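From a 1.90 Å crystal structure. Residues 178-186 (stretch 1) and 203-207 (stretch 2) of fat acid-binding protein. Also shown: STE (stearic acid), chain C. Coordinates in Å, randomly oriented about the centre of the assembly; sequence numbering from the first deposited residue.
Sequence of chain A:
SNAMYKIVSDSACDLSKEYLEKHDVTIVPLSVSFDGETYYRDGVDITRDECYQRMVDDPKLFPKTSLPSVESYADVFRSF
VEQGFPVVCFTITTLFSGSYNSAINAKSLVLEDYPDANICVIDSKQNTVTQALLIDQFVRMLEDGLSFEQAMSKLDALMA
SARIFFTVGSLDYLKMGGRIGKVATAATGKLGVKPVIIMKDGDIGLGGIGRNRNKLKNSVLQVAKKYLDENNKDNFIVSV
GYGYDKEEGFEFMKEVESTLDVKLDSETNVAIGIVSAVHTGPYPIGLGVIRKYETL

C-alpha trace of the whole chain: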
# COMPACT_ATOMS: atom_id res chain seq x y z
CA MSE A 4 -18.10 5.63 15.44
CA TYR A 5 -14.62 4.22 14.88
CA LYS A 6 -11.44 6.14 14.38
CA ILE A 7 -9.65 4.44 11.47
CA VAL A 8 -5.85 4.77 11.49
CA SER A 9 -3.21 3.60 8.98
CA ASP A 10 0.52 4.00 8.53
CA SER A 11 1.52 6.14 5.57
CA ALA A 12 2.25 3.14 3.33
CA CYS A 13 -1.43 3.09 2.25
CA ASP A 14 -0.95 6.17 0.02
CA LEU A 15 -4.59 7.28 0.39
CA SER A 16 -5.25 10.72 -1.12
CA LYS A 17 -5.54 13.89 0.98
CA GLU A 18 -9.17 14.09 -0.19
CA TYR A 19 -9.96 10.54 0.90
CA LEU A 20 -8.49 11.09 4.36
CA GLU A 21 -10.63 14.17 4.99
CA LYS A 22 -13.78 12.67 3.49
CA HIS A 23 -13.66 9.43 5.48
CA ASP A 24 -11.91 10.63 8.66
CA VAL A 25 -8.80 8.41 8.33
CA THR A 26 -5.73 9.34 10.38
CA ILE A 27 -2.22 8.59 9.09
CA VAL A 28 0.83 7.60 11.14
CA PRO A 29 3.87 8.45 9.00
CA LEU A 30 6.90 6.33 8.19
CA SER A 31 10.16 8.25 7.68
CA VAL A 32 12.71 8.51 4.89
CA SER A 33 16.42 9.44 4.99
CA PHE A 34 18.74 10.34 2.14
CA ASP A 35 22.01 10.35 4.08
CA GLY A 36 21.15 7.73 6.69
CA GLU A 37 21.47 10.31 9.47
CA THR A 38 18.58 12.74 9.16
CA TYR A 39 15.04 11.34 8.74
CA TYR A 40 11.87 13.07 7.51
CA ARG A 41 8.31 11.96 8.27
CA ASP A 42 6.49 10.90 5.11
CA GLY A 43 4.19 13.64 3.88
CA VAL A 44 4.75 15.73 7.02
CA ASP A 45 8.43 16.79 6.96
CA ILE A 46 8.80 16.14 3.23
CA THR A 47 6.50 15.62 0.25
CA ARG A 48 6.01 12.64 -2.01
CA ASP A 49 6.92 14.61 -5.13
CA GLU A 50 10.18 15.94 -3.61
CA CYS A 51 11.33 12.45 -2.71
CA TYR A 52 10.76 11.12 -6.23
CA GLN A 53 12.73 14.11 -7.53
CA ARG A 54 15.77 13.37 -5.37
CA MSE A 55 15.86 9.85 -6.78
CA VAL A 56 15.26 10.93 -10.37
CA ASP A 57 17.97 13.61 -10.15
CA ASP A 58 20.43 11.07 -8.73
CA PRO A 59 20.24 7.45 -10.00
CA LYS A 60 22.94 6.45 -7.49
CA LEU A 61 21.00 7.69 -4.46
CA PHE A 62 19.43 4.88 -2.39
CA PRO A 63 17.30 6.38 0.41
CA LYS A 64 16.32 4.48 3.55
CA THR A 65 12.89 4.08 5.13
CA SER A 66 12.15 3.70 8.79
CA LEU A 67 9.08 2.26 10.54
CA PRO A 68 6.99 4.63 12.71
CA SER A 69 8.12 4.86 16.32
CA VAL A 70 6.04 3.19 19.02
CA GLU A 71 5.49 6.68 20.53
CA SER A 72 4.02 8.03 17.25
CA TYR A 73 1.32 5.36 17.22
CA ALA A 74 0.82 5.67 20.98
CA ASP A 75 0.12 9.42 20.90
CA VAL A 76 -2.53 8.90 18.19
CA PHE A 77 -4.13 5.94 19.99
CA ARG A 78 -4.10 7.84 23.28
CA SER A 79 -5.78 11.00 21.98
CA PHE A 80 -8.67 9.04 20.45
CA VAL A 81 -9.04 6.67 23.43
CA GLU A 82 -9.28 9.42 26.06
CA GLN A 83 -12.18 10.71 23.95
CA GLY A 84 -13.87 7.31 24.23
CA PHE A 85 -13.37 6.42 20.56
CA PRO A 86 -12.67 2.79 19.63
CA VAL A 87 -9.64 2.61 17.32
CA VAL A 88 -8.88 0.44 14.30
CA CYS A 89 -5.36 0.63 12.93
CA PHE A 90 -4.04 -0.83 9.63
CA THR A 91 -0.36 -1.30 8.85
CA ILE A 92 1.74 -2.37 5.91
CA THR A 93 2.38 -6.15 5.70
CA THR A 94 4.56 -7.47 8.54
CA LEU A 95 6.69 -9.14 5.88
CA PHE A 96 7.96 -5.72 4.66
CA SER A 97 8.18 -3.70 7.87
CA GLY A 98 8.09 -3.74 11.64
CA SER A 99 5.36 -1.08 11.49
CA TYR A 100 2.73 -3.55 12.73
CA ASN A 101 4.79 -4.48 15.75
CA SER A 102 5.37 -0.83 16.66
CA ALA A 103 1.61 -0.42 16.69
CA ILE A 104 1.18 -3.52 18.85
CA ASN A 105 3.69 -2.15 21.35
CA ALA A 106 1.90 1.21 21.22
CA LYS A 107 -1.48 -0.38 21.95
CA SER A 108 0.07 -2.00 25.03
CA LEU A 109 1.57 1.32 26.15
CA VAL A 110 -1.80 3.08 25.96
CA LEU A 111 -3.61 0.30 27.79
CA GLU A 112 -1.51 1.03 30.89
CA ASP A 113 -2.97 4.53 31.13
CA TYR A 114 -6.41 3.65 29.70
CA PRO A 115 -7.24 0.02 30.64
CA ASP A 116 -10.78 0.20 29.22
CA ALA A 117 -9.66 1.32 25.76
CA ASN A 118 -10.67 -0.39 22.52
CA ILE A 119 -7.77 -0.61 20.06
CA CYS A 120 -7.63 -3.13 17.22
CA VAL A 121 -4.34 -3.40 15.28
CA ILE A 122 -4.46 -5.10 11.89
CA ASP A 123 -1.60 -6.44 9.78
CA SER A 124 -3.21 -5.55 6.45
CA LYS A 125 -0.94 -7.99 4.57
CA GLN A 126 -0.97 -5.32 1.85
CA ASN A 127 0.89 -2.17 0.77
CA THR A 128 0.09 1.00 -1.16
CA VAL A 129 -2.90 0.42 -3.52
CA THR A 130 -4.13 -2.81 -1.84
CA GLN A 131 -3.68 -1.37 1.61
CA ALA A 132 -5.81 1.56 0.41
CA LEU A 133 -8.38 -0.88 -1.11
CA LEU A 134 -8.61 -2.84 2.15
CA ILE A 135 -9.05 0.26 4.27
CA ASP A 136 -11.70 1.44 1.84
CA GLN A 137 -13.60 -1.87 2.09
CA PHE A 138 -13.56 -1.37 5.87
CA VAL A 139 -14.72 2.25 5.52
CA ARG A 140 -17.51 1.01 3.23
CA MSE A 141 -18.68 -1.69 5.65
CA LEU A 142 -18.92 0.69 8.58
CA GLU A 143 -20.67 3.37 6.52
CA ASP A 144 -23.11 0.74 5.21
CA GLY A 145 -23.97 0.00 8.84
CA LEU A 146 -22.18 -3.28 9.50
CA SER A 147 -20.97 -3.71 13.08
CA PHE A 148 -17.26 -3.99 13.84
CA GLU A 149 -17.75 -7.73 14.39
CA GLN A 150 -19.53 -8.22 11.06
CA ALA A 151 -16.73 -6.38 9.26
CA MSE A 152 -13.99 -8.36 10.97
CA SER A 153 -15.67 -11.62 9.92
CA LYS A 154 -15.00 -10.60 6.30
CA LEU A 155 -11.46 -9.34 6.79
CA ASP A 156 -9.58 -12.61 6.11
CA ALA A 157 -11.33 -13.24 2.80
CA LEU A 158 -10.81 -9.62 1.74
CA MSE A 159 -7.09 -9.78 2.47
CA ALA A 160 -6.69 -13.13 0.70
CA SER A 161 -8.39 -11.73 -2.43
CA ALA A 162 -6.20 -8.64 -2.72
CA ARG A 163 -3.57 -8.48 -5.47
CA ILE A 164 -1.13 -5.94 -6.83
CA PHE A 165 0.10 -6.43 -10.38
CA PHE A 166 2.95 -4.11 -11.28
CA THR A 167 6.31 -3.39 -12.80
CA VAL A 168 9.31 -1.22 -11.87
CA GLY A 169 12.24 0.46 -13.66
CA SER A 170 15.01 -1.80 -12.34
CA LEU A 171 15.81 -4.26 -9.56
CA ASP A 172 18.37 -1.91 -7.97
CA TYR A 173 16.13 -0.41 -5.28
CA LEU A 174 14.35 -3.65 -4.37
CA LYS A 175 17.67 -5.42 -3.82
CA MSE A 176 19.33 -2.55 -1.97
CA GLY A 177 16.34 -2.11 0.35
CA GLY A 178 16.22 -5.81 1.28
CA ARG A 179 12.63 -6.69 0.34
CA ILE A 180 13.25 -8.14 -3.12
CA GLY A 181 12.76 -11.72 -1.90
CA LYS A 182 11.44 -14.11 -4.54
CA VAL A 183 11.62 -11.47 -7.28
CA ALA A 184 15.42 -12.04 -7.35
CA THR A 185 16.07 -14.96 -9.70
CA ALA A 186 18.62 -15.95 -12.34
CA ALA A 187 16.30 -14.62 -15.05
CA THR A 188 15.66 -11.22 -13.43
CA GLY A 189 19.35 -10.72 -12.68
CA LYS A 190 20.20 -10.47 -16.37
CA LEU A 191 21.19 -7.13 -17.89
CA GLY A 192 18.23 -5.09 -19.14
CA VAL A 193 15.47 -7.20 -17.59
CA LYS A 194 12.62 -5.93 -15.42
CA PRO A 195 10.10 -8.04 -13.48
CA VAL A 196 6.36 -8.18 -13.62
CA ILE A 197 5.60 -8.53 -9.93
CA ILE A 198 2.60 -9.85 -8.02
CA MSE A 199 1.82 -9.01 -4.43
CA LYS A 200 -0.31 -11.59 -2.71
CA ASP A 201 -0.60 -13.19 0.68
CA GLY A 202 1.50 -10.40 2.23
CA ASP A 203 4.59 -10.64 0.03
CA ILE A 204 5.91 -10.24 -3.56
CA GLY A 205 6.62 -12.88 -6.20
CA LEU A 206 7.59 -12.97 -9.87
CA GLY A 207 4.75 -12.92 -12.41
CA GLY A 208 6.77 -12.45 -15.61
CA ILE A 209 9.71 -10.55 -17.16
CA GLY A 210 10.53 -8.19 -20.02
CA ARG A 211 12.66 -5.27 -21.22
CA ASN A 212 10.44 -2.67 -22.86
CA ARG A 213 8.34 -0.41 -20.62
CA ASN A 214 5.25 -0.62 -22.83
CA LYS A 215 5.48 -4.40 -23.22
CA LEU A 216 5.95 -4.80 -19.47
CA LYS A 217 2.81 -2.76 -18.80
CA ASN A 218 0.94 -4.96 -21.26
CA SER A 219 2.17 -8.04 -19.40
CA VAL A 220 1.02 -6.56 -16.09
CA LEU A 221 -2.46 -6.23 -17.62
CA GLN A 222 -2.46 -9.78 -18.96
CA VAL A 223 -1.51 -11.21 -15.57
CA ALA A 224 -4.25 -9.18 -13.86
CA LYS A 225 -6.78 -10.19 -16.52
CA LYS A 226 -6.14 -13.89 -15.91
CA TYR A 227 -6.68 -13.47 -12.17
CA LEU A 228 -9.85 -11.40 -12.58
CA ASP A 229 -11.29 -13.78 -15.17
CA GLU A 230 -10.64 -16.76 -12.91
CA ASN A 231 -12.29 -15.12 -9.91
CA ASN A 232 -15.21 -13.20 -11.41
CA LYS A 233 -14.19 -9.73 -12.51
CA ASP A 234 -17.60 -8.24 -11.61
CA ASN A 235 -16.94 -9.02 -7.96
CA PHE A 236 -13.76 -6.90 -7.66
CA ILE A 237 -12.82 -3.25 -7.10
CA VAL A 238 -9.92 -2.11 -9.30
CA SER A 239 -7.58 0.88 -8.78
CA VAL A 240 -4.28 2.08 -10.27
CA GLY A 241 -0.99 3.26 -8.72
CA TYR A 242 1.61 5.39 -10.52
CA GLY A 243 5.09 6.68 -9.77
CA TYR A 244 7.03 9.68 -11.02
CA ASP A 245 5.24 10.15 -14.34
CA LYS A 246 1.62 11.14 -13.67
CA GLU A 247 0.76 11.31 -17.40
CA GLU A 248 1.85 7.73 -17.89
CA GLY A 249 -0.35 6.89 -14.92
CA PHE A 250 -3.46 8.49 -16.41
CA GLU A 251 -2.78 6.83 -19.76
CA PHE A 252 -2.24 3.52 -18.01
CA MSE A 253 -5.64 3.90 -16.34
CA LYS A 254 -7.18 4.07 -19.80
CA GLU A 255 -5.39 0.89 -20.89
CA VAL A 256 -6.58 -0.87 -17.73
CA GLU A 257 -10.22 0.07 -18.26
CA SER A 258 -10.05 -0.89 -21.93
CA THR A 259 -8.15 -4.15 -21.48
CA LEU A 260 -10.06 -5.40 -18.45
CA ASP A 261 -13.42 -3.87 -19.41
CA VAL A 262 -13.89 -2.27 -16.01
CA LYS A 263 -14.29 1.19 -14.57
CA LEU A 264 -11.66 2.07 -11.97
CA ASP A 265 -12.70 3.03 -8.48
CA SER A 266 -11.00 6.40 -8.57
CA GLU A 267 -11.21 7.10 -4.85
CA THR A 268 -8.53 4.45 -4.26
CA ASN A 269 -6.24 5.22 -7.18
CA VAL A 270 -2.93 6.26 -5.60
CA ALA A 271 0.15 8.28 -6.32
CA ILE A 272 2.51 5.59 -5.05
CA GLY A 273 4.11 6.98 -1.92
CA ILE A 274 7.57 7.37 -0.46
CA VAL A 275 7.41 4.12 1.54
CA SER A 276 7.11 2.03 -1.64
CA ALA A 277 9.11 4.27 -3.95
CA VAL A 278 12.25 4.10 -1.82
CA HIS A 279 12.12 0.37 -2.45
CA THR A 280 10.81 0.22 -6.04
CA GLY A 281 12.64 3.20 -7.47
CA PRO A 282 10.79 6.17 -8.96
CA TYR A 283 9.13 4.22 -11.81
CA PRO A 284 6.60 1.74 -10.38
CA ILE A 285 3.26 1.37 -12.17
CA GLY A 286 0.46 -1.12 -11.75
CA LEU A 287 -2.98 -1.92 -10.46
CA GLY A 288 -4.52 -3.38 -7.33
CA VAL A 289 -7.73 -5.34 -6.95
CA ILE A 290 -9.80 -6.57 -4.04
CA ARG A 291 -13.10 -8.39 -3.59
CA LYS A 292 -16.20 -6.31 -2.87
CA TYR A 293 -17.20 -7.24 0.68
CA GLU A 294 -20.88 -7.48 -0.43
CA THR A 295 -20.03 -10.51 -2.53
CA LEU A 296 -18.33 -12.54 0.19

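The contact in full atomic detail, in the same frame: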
# COMPACT_ATOMS: atom_id res chain seq x y z
N GLY A 178 16.36 -4.54 0.57
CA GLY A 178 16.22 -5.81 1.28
C GLY A 178 14.90 -6.57 1.16
O GLY A 178 14.75 -7.64 1.74
N ARG A 179 13.94 -6.03 0.41
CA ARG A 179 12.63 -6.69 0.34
C ARG A 179 12.38 -7.42 -0.98
O ARG A 179 11.27 -7.85 -1.26
CB ARG A 179 11.48 -5.70 0.60
CG ARG A 179 11.22 -5.40 2.07
CD ARG A 179 12.24 -4.37 2.65
NE ARG A 179 11.89 -4.07 4.04
CZ ARG A 179 12.70 -3.45 4.90
NH1 ARG A 179 13.91 -3.05 4.51
NH2 ARG A 179 12.29 -3.23 6.14
N ILE A 180 13.42 -7.58 -1.79
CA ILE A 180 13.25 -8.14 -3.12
C ILE A 180 12.72 -9.58 -3.06
O ILE A 180 11.90 -9.99 -3.88
CB ILE A 180 14.55 -8.06 -3.94
CG1 ILE A 180 14.27 -8.41 -5.40
CG2 ILE A 180 15.66 -8.93 -3.31
CD1 ILE A 180 15.44 -8.13 -6.32
N GLY A 181 13.18 -10.34 -2.07
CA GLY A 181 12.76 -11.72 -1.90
C GLY A 181 12.73 -12.55 -3.17
O GLY A 181 13.71 -12.64 -3.92
N LYS A 182 11.58 -13.16 -3.42
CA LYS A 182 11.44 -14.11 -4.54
C LYS A 182 11.50 -13.48 -5.94
O LYS A 182 11.53 -14.18 -6.95
CB LYS A 182 10.16 -14.93 -4.37
CG LYS A 182 10.27 -15.98 -3.27
CD LYS A 182 8.94 -16.66 -3.03
CE LYS A 182 9.07 -17.74 -1.95
NZ LYS A 182 9.46 -17.18 -0.62
N VAL A 183 11.49 -12.15 -6.00
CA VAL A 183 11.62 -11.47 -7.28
C VAL A 183 13.07 -11.55 -7.80
O VAL A 183 13.33 -11.36 -8.99
CB VAL A 183 11.13 -10.02 -7.19
CG1 VAL A 183 11.42 -9.24 -8.47
CG2 VAL A 183 9.62 -10.01 -6.87
N ALA A 184 14.03 -11.84 -6.91
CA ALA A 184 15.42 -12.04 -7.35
C ALA A 184 15.61 -13.48 -7.84
O ALA A 184 15.57 -14.42 -7.05
CB ALA A 184 16.42 -11.71 -6.24
N THR A 185 15.80 -13.64 -9.14
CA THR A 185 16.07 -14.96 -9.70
C THR A 185 17.16 -14.85 -10.76
O THR A 185 17.60 -13.74 -11.08
CB THR A 185 14.80 -15.64 -10.30
OG1 THR A 185 14.50 -15.08 -11.59
CG2 THR A 185 13.60 -15.47 -9.39
N ALA A 186 17.59 -15.98 -11.31
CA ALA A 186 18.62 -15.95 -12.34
C ALA A 186 18.13 -15.11 -13.51
O ALA A 186 18.85 -14.24 -14.00
CB ALA A 186 18.96 -17.36 -12.79
N ASP A 203 3.23 -10.71 0.54
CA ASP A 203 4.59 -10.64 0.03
C ASP A 203 4.60 -10.50 -1.50
O ASP A 203 3.56 -10.60 -2.15
CB ASP A 203 5.34 -11.91 0.45
CG ASP A 203 6.86 -11.70 0.56
OD1 ASP A 203 7.38 -10.68 0.05
OD2 ASP A 203 7.53 -12.57 1.15
N ILE A 204 5.79 -10.32 -2.09
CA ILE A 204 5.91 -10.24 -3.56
C ILE A 204 6.53 -11.49 -4.20
O ILE A 204 7.36 -12.17 -3.60
CB ILE A 204 6.68 -8.99 -4.02
CG1 ILE A 204 7.98 -8.81 -3.21
CG2 ILE A 204 5.81 -7.73 -3.84
CD1 ILE A 204 8.81 -7.60 -3.67
N GLY A 205 6.11 -11.76 -5.43
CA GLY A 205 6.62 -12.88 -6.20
C GLY A 205 6.68 -12.49 -7.67
O GLY A 205 6.13 -11.47 -8.08
N LEU A 206 7.36 -13.31 -8.47
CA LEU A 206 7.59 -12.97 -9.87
C LEU A 206 6.42 -13.45 -10.73
O LEU A 206 6.03 -14.61 -10.65
CB LEU A 206 8.90 -13.60 -10.35
CG LEU A 206 9.44 -13.14 -11.71
CD1 LEU A 206 9.79 -11.65 -11.71
CD2 LEU A 206 10.66 -13.98 -12.09
N GLY A 207 5.84 -12.55 -11.52
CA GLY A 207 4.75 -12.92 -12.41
C GLY A 207 5.10 -12.90 -13.89
O GLY A 207 4.25 -13.20 -14.73
C1 STE C . 10.27 0.27 6.88
O1 STE C . 9.91 -0.33 7.85
O2 STE C . 11.39 0.69 6.83
C2 STE C . 9.37 0.30 5.62
C3 STE C . 9.84 -0.76 4.60
C4 STE C . 9.00 -0.65 3.30
C5 STE C . 9.27 -1.85 2.36
C6 STE C . 8.46 -1.67 1.05
C7 STE C . 8.79 -2.80 0.04
C8 STE C . 7.84 -2.66 -1.18
C9 STE C . 8.12 -3.75 -2.24
C10 STE C . 7.20 -3.49 -3.47
C11 STE C . 5.79 -3.98 -3.13
C12 STE C . 4.66 -2.96 -3.41
C13 STE C . 4.98 -1.91 -4.48
C14 STE C . 3.74 -1.84 -5.42
C15 STE C . 3.77 -0.57 -6.29
C16 STE C . 2.74 -0.73 -7.44
C17 STE C . 1.35 -0.27 -6.97
C18 STE C . 0.34 -0.26 -8.15
O HOH W 1 9.92 -10.02 -0.12
O HOH W 2 9.16 -12.43 -1.87

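How do an irregular loop and a strand associate when no direct hydrogen bond joins them? Stretch 2 is a strand throughout, whereas stretch 1 turns beside it, held by backbone bonds of its own: Val-183 N to Ile-180 O and Ala-184 N to Gly-181 O, both 3.1 Å. The CA atoms come nearest at Lys-182 and Gly-205, 5.2 Å apart, and at Val-183 and Leu-206, 5.0 Å apart. Apolar packing and water fill the space between them.

What does Asp-203 contribute if it touches nothing across the gap? Its OD1 accepts a hydrogen bond from Ile-204 N at 2.7 Å and also faces two waters. Water 1 lies 2.6 Å from Asp-203 OD1 and 2.8 Å from Arg-179 O, linking a carboxylate to a carbonyl. Water 2 accepts from Lys-182 N at 3.0 Å and lies 2.5 Å from Ile-204 O; its approach to Asp-203 OD1, 3.1 Å, is weak.

Why is Ile-204 central? With chi1 p and chi2 t, the side chain starts sideways but its end comes nearer the loop, and CD1 reaches 3.5 Å from Arg-179 O and 4.1 Å from Val-183 CG2, the latter an apolar contact. The same side chain also meets the stearic acid, Ile-204 CG2 lying 3.8 Å from STE C11 and CD1 4.2 Å from STE C9, so the residue packs against both loop and lipid.

How do Gly-205 and Leu-206 complete the contact? At Gly-205 the backbone itself is the surface: Val-183 CG2 rests 3.9 Å from Gly-205 C, and Lys-182 CB lies 4.5 Å from Gly-205 CA. Leu-206 extends the apolar patch, its CD1 4.4 Å from Val-183 CG1, while its CD2 lies 4.0 Å from the hydroxyl Thr-185 OG1, a van der Waals contact only. Gly-207 makes no contact with stretch 1.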